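Local coordinates for coclaurine N-methyltransferase (Coptis japonica, PDB 6GKV), which catalyses the transfer of a methyl group from S-adenosyl-L-methionine to the ring nitrogen of coclaurine and related tetrahydroisoquinolines in alkaloid biosynthesis, at residues I24-R35 with D242-V250; A110-R118 with A136-Y145. All coordinates share one frame; numbering follows the deposited sequence.

The two contacts lie on opposite sides of the chain's centre, with their own centres 35 Å apart and their nearest atoms about 18 Å apart. Contact 2 joins two helices of the Rossmann-like methyltransferase core. It sits beside the cofactor site: the side chain of Ala136 is about 5 Å from bound S-adenosyl-L-homocysteine. Contact 1 ties helix 21-39, the second helix of the chain, to the loop between strands 235-236 and 257-258. It lies nearer the alkaloid, with the side chain of Phe246 about 7 Å from bound N-methylheliamine. Along the chain, contact 2 is nested within the loop closed by contact 1.

Contact 1 (I24-R35 with D242-V250); sequences IKQLIRRELARR and DDDWFTEYV
Trp245 and Phe246 pack their rings against Leu27, Ile28, Glu31 and Leu32 on one side of helix 21-39. The contact joins this helix to the loop between strands 235-236 and 257-258, within the cyclopropane synthase-like methyltransferase fold. Ile28 serves both rings. Its CG1 branch lies 3.6 Å from Trp245 CH2, and its CG2 branch reaches Phe246 CE1 at 3.5 Å. Leu27 CB meets the indole at CZ2, while Leu32 CD2 touches Phe246 at CE2. Glu31 CB packs against Phe246 CB, and its CG lies beside Trp245 NE1.

One water links the polar atoms at this seam. It accepts from Trp245 NE1 at 3.2 Å, lying in the indole plane, and donates to Leu27 O and Glu31 OE2. The Glu31 chain bends at chi2 (-49°), which turns its carboxylate along the helix toward Arg34. There OE1 takes a weak, salt-bridging bond from Arg34 NH1, 2.6 Å away. Glu31 OE1 lies 3.7 Å from Asp244 OD1, a pair of like charges, which the Arg34 bridge to Glu31 probably eases. Arg34 NH2 also bridges Asp241.

Farther out, Asp244 shapes the loop as an Asx motif. Arg35 NH2 makes a long salt bridge to Asp244 OD2 and bonds Glu238 O, while Trp38 gives its guanidinium a cation-pi partner. Leu11 and Ile7 of helix 2-16 touch Trp245, and Ser329 of helix 313-335 touches Phe246. Within the loop, Thr247 N donates to Asp244 OD1 over 3.0 Å, approaching from 36° above the carboxylate plane.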
# COMPACT_ATOMS: atom_id res chain seq x y z
N ILE A 24 8.77 14.72 30.55
CA ILE A 24 9.46 14.02 29.46
C ILE A 24 8.46 13.63 28.39
O ILE A 24 8.71 13.85 27.21
CB ILE A 24 10.19 12.72 29.93
CG1 ILE A 24 11.16 12.98 31.10
CG2 ILE A 24 10.95 12.07 28.75
CD1 ILE A 24 11.85 11.68 31.58
N LYS A 25 7.33 13.08 28.83
CA LYS A 25 6.23 12.74 27.93
C LYS A 25 5.73 13.97 27.16
O LYS A 25 5.57 13.93 25.94
CB LYS A 25 5.08 12.10 28.71
CG LYS A 25 5.36 10.67 29.20
CD LYS A 25 4.35 10.25 30.28
CE LYS A 25 4.46 8.77 30.62
NZ LYS A 25 3.50 8.38 31.71
N GLN A 26 5.50 15.06 27.88
CA GLN A 26 5.13 16.31 27.23
C GLN A 26 6.12 16.73 26.14
O GLN A 26 5.71 17.17 25.08
CB GLN A 26 5.00 17.43 28.26
CG GLN A 26 4.43 18.71 27.70
CD GLN A 26 4.18 19.74 28.77
OE1 GLN A 26 4.57 20.90 28.65
NE2 GLN A 26 3.53 19.32 29.84
N LEU A 27 7.42 16.61 26.39
CA LEU A 27 8.42 17.06 25.42
C LEU A 27 8.50 16.12 24.22
O LEU A 27 8.76 16.55 23.09
CB LEU A 27 9.80 17.19 26.07
CG LEU A 27 9.97 18.34 27.07
CD1 LEU A 27 11.33 18.27 27.77
CD2 LEU A 27 9.80 19.67 26.38
N ILE A 28 8.30 14.83 24.49
CA ILE A 28 8.31 13.81 23.45
C ILE A 28 7.14 14.07 22.51
O ILE A 28 7.33 14.14 21.29
CB ILE A 28 8.25 12.38 24.06
CG1 ILE A 28 9.59 12.06 24.73
CG2 ILE A 28 7.95 11.36 23.00
CD1 ILE A 28 9.69 10.68 25.32
N ARG A 29 5.95 14.27 23.07
CA ARG A 29 4.75 14.53 22.28
C ARG A 29 4.93 15.71 21.35
O ARG A 29 4.33 15.74 20.27
CB ARG A 29 3.55 14.80 23.17
CG ARG A 29 3.14 13.63 23.98
CD ARG A 29 1.76 13.80 24.49
NE ARG A 29 1.58 12.92 25.62
CZ ARG A 29 1.51 13.34 26.87
NH1 ARG A 29 1.58 14.65 27.14
NH2 ARG A 29 1.35 12.47 27.86
N ARG A 30 5.75 16.67 21.76
CA ARG A 30 5.96 17.88 20.97
C ARG A 30 6.76 17.54 19.73
O ARG A 30 6.54 18.12 18.67
CB ARG A 30 6.68 18.96 21.77
CG ARG A 30 5.90 19.53 22.91
CD ARG A 30 6.66 20.74 23.48
NE ARG A 30 6.04 21.23 24.72
CZ ARG A 30 6.67 21.91 25.66
NH1 ARG A 30 7.96 22.22 25.54
NH2 ARG A 30 6.00 22.30 26.74
N GLU A 31 7.72 16.63 19.88
CA GLU A 31 8.55 16.20 18.75
C GLU A 31 7.73 15.31 17.82
O GLU A 31 7.78 15.47 16.61
CB GLU A 31 9.81 15.46 19.23
CG GLU A 31 10.84 16.37 19.86
CD GLU A 31 11.14 17.59 19.01
OE1 GLU A 31 11.53 17.42 17.84
OE2 GLU A 31 10.99 18.72 19.53
N LEU A 32 7.02 14.35 18.42
CA LEU A 32 6.08 13.51 17.69
C LEU A 32 5.17 14.35 16.80
O LEU A 32 5.17 14.18 15.58
CB LEU A 32 5.24 12.69 18.66
CG LEU A 32 6.00 11.59 19.39
CD1 LEU A 32 5.01 10.71 20.13
CD2 LEU A 32 6.82 10.78 18.39
N ALA A 33 4.44 15.27 17.41
CA ALA A 33 3.61 16.22 16.69
C ALA A 33 4.35 16.77 15.49
O ALA A 33 3.83 16.80 14.38
CB ALA A 33 3.18 17.36 17.61
N ARG A 34 5.59 17.18 15.70
CA ARG A 34 6.38 17.77 14.63
C ARG A 34 6.79 16.76 13.55
O ARG A 34 7.02 17.16 12.41
CB ARG A 34 7.63 18.43 15.19
CG ARG A 34 7.41 19.71 16.00
CD ARG A 34 8.76 20.23 16.55
NE ARG A 34 9.64 20.67 15.47
CZ ARG A 34 10.88 20.23 15.26
NH1 ARG A 34 11.44 19.34 16.07
NH2 ARG A 34 11.56 20.71 14.23
N ARG A 35 6.91 15.48 13.91
CA ARG A 35 7.27 14.46 12.92
C ARG A 35 6.04 14.18 12.04
O ARG A 35 6.15 14.07 10.82
CB ARG A 35 7.76 13.17 13.58
CG ARG A 35 8.21 12.10 12.57
CD ARG A 35 9.70 11.95 12.61
NE ARG A 35 10.33 12.25 11.34
CZ ARG A 35 11.63 12.46 11.18
NH1 ARG A 35 12.12 12.72 9.98
NH2 ARG A 35 12.43 12.41 12.24
N ASP A 242 17.87 20.42 13.90
CA ASP A 242 18.71 20.48 15.08
C ASP A 242 17.93 20.45 16.39
O ASP A 242 18.42 19.92 17.39
CB ASP A 242 19.59 21.73 15.03
CG ASP A 242 20.57 21.70 13.88
OD1 ASP A 242 21.56 20.93 13.98
OD2 ASP A 242 20.37 22.42 12.89
N ASP A 243 16.72 21.01 16.39
CA ASP A 243 15.87 21.01 17.58
C ASP A 243 15.23 19.66 17.87
O ASP A 243 14.59 19.49 18.91
CB ASP A 243 14.79 22.09 17.47
CG ASP A 243 15.37 23.51 17.55
OD1 ASP A 243 15.95 23.98 16.55
OD2 ASP A 243 15.24 24.15 18.61
N ASP A 244 15.39 18.70 16.96
CA ASP A 244 14.92 17.32 17.15
C ASP A 244 15.92 16.54 18.00
O ASP A 244 16.93 16.05 17.50
CB ASP A 244 14.71 16.63 15.80
CG ASP A 244 14.20 15.18 15.92
OD1 ASP A 244 13.94 14.69 17.04
OD2 ASP A 244 14.04 14.53 14.85
N TRP A 245 15.62 16.44 19.29
CA TRP A 245 16.44 15.68 20.23
C TRP A 245 15.93 14.24 20.36
O TRP A 245 16.67 13.36 20.79
CB TRP A 245 16.46 16.36 21.61
CG TRP A 245 15.12 16.44 22.19
CD1 TRP A 245 14.21 17.45 22.02
CD2 TRP A 245 14.48 15.46 23.00
NE1 TRP A 245 13.04 17.16 22.68
CE2 TRP A 245 13.18 15.92 23.31
CE3 TRP A 245 14.88 14.21 23.52
CZ2 TRP A 245 12.26 15.21 24.09
CZ3 TRP A 245 13.97 13.49 24.31
CH2 TRP A 245 12.67 13.99 24.58
N PHE A 246 14.68 14.00 19.96
CA PHE A 246 14.01 12.72 20.21
C PHE A 246 14.48 11.59 19.28
O PHE A 246 14.56 10.41 19.67
CB PHE A 246 12.48 12.91 20.09
CG PHE A 246 11.68 11.62 20.22
CD1 PHE A 246 11.46 11.04 21.46
CD2 PHE A 246 11.13 11.02 19.10
CE1 PHE A 246 10.73 9.87 21.58
CE2 PHE A 246 10.42 9.85 19.22
CZ PHE A 246 10.21 9.28 20.46
N THR A 247 14.77 11.94 18.03
CA THR A 247 15.03 10.91 17.04
C THR A 247 16.27 10.08 17.40
O THR A 247 16.27 8.87 17.21
CB THR A 247 15.19 11.51 15.63
OG1 THR A 247 14.00 12.23 15.29
CG2 THR A 247 15.40 10.42 14.61
N GLU A 248 17.30 10.72 17.95
CA GLU A 248 18.50 9.98 18.35
C GLU A 248 18.63 9.71 19.85
O GLU A 248 19.62 9.15 20.29
CB GLU A 248 19.75 10.71 17.86
CG GLU A 248 20.05 10.44 16.41
CD GLU A 248 21.04 11.41 15.83
OE1 GLU A 248 21.54 12.27 16.59
OE2 GLU A 248 21.32 11.33 14.62
N TYR A 249 17.63 10.12 20.62
CA TYR A 249 17.58 9.87 22.06
C TYR A 249 17.82 8.40 22.42
O TYR A 249 18.58 8.12 23.33
CB TYR A 249 16.20 10.32 22.57
CG TYR A 249 15.81 10.20 24.04
CD1 TYR A 249 16.70 10.50 25.10
CD2 TYR A 249 14.50 9.90 24.37
CE1 TYR A 249 16.26 10.43 26.45
CE2 TYR A 249 14.06 9.83 25.68
CZ TYR A 249 14.92 10.10 26.72
OH TYR A 249 14.40 10.02 28.00
N VAL A 250 17.20 7.47 21.71
CA VAL A 250 17.20 6.06 22.10
C VAL A 250 18.09 5.16 21.22
O VAL A 250 18.92 4.40 21.74
CB VAL A 250 15.77 5.49 22.09
CG1 VAL A 250 15.78 3.99 22.09
CG2 VAL A 250 15.01 6.00 23.29
O HOH W 1 10.20 18.65 22.69

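Contact 2 (A110-R118 with A136-Y145); sequences AMLDLYCER and ALTLHVAQKY
Leu112 lies against the first turn of helix 136-143, the helix that follows the first strand of the Rossmann-like methyltransferase core. A GxGxxA pattern, consistent with the cofactor-binding turn of such folds, ends at Ala136. The axis of segment 110-118 crosses that of helix 136-143 at -65°, 10.3 Å away at closest approach.

The tight part is apolar and buried. Leu112 CD1 reaches Ala136 O at 3.5 Å, while its CD2 meets Leu137 CD1 at 3.8 Å. That same Leu137 methyl touches the edge of the Tyr115 ring at CD2. Leu137 also rests on strand 191-197, and the Tyr115 hydroxyl bonds Glu226 of strand 221-230 and Lys91. Farther along, Cys116 SG packs on Val141 CG2 at 3.8 Å, and Cys116 CB meets Tyr145 OH.

The other side is looser and opens toward solvent at Asp113. His140 bridges the two parts. With CG anti to the backbone N (chi1 179°), its ring reaches across to helix 104-118, and Leu112 CB sits over one face in a CH-pi contact. Cys116 SG approaches the ring at its edge. At another part of the rim, Asp113 OD1 lies in the ring plane; the carboxylate itself is turned 57° from that plane. An alanine in place of His140 would probably open a gap beside Leu112 CB and leave Asp113 without this imidazole neighbour. His140 ND1 is buried without a polar partner, and its nearest atom across the helices is Leu112 CB at 3.9 Å.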
# COMPACT_ATOMS: atom_id res chain seq x y z
N ALA A 110 0.10 -13.98 24.08
CA ALA A 110 -0.92 -13.69 23.07
C ALA A 110 -0.33 -13.31 21.71
O ALA A 110 -0.85 -13.76 20.68
CB ALA A 110 -1.85 -12.61 23.57
N MET A 111 0.72 -12.50 21.69
CA MET A 111 1.40 -12.18 20.42
C MET A 111 2.05 -13.44 19.81
O MET A 111 1.98 -13.64 18.60
CB MET A 111 2.50 -11.13 20.59
CG MET A 111 2.16 -9.69 20.29
SD MET A 111 1.33 -9.16 18.80
CE MET A 111 2.13 -10.08 17.62
N LEU A 112 2.69 -14.25 20.65
CA LEU A 112 3.41 -15.42 20.19
C LEU A 112 2.43 -16.40 19.53
O LEU A 112 2.70 -16.93 18.44
CB LEU A 112 4.17 -16.07 21.35
CG LEU A 112 5.41 -15.26 21.76
CD1 LEU A 112 6.14 -15.85 22.97
CD2 LEU A 112 6.37 -15.09 20.57
N ASP A 113 1.30 -16.61 20.20
CA ASP A 113 0.20 -17.40 19.64
C ASP A 113 -0.27 -16.83 18.30
O ASP A 113 -0.44 -17.57 17.33
CB ASP A 113 -0.97 -17.45 20.62
CG ASP A 113 -0.78 -18.52 21.68
OD1 ASP A 113 0.17 -19.32 21.54
OD2 ASP A 113 -1.59 -18.57 22.63
N LEU A 114 -0.46 -15.52 18.26
CA LEU A 114 -0.92 -14.86 17.05
C LEU A 114 0.05 -15.04 15.87
O LEU A 114 -0.37 -15.14 14.72
CB LEU A 114 -1.18 -13.37 17.33
CG LEU A 114 -1.76 -12.54 16.19
CD1 LEU A 114 -3.01 -13.19 15.57
CD2 LEU A 114 -2.04 -11.10 16.65
N TYR A 115 1.35 -15.08 16.16
CA TYR A 115 2.36 -15.34 15.13
C TYR A 115 2.17 -16.72 14.52
O TYR A 115 2.28 -16.89 13.31
CB TYR A 115 3.77 -15.24 15.70
CG TYR A 115 4.21 -13.88 16.16
CD1 TYR A 115 3.73 -12.73 15.57
CD2 TYR A 115 5.17 -13.74 17.18
CE1 TYR A 115 4.19 -11.48 15.96
CE2 TYR A 115 5.61 -12.51 17.60
CZ TYR A 115 5.10 -11.37 17.00
OH TYR A 115 5.52 -10.13 17.43
N CYS A 116 1.92 -17.70 15.38
CA CYS A 116 1.75 -19.08 14.93
C CYS A 116 0.51 -19.25 14.11
O CYS A 116 0.48 -20.02 13.17
CB CYS A 116 1.71 -20.03 16.13
SG CYS A 116 3.15 -19.89 17.16
N GLU A 117 -0.52 -18.51 14.49
CA GLU A 117 -1.78 -18.48 13.77
C GLU A 117 -1.56 -17.89 12.38
O GLU A 117 -1.87 -18.53 11.37
CB GLU A 117 -2.81 -17.67 14.56
CG GLU A 117 -4.22 -17.58 13.99
CD GLU A 117 -5.15 -16.82 14.94
OE1 GLU A 117 -4.92 -16.87 16.17
OE2 GLU A 117 -6.09 -16.16 14.46
N ARG A 118 -0.98 -16.69 12.34
CA ARG A 118 -0.88 -15.96 11.08
C ARG A 118 0.19 -16.52 10.14
O ARG A 118 0.09 -16.41 8.91
CB ARG A 118 -0.64 -14.47 11.37
CG ARG A 118 -1.84 -13.82 12.05
CD ARG A 118 -1.76 -12.30 12.04
NE ARG A 118 -3.04 -11.72 12.43
CZ ARG A 118 -3.23 -10.45 12.77
NH1 ARG A 118 -2.22 -9.59 12.78
NH2 ARG A 118 -4.44 -10.04 13.09
N ALA A 136 12.12 -15.81 22.59
CA ALA A 136 10.73 -15.89 23.04
C ALA A 136 9.89 -16.72 22.07
O ALA A 136 9.10 -17.58 22.50
CB ALA A 136 10.16 -14.51 23.19
N LEU A 137 10.08 -16.48 20.77
CA LEU A 137 9.32 -17.20 19.74
C LEU A 137 9.88 -18.60 19.49
O LEU A 137 9.11 -19.56 19.37
CB LEU A 137 9.31 -16.41 18.44
CG LEU A 137 8.56 -17.00 17.23
CD1 LEU A 137 7.07 -17.24 17.53
CD2 LEU A 137 8.73 -16.07 16.04
N THR A 138 11.20 -18.71 19.40
CA THR A 138 11.85 -20.01 19.19
C THR A 138 11.39 -21.02 20.24
O THR A 138 10.89 -22.08 19.89
CB THR A 138 13.38 -19.89 19.24
OG1 THR A 138 13.84 -19.25 18.05
CG2 THR A 138 14.03 -21.26 19.35
N LEU A 139 11.53 -20.66 21.51
CA LEU A 139 11.19 -21.56 22.60
C LEU A 139 9.70 -21.91 22.62
O LEU A 139 9.31 -23.03 22.94
CB LEU A 139 11.60 -20.93 23.94
CG LEU A 139 13.07 -20.51 23.93
CD1 LEU A 139 13.53 -19.86 25.26
CD2 LEU A 139 13.92 -21.73 23.56
N HIS A 140 8.88 -20.94 22.26
CA HIS A 140 7.43 -21.09 22.31
C HIS A 140 6.96 -22.05 21.22
O HIS A 140 6.19 -22.98 21.49
CB HIS A 140 6.75 -19.73 22.15
CG HIS A 140 5.26 -19.78 22.16
ND1 HIS A 140 4.51 -19.92 21.01
CD2 HIS A 140 4.37 -19.70 23.18
CE1 HIS A 140 3.22 -19.93 21.32
NE2 HIS A 140 3.11 -19.79 22.63
N VAL A 141 7.43 -21.83 20.00
CA VAL A 141 7.10 -22.71 18.89
C VAL A 141 7.71 -24.10 19.14
O VAL A 141 7.05 -25.11 18.90
CB VAL A 141 7.62 -22.14 17.54
CG1 VAL A 141 7.52 -23.17 16.42
CG2 VAL A 141 6.85 -20.88 17.18
N ALA A 142 8.95 -24.12 19.63
CA ALA A 142 9.61 -25.39 19.92
C ALA A 142 8.76 -26.19 20.88
O ALA A 142 8.59 -27.39 20.71
CB ALA A 142 11.00 -25.18 20.50
N GLN A 143 8.21 -25.51 21.88
CA GLN A 143 7.64 -26.24 23.00
C GLN A 143 6.48 -27.11 22.62
O GLN A 143 6.64 -28.33 22.64
CB GLN A 143 7.28 -25.29 24.16
CG GLN A 143 8.36 -25.47 25.19
CD GLN A 143 8.19 -24.71 26.46
OE1 GLN A 143 8.80 -23.66 26.64
NE2 GLN A 143 7.40 -25.26 27.38
N LYS A 144 5.34 -26.55 22.26
CA LYS A 144 4.27 -27.46 21.88
C LYS A 144 3.97 -27.49 20.38
O LYS A 144 2.82 -27.46 19.94
CB LYS A 144 2.99 -27.20 22.69
CG LYS A 144 3.13 -27.51 24.18
CD LYS A 144 3.76 -28.90 24.43
CE LYS A 144 2.89 -30.11 24.11
NZ LYS A 144 3.59 -31.38 24.54
N TYR A 145 5.05 -27.54 19.61
CA TYR A 145 5.06 -28.25 18.34
C TYR A 145 6.28 -29.16 18.36
O TYR A 145 7.28 -28.87 17.71
CB TYR A 145 5.12 -27.31 17.14
CG TYR A 145 3.97 -26.34 16.97
CD1 TYR A 145 2.70 -26.76 16.60
CD2 TYR A 145 4.18 -24.97 17.14
CE1 TYR A 145 1.66 -25.86 16.43
CE2 TYR A 145 3.15 -24.06 16.98
CZ TYR A 145 1.90 -24.51 16.62
OH TYR A 145 0.89 -23.59 16.46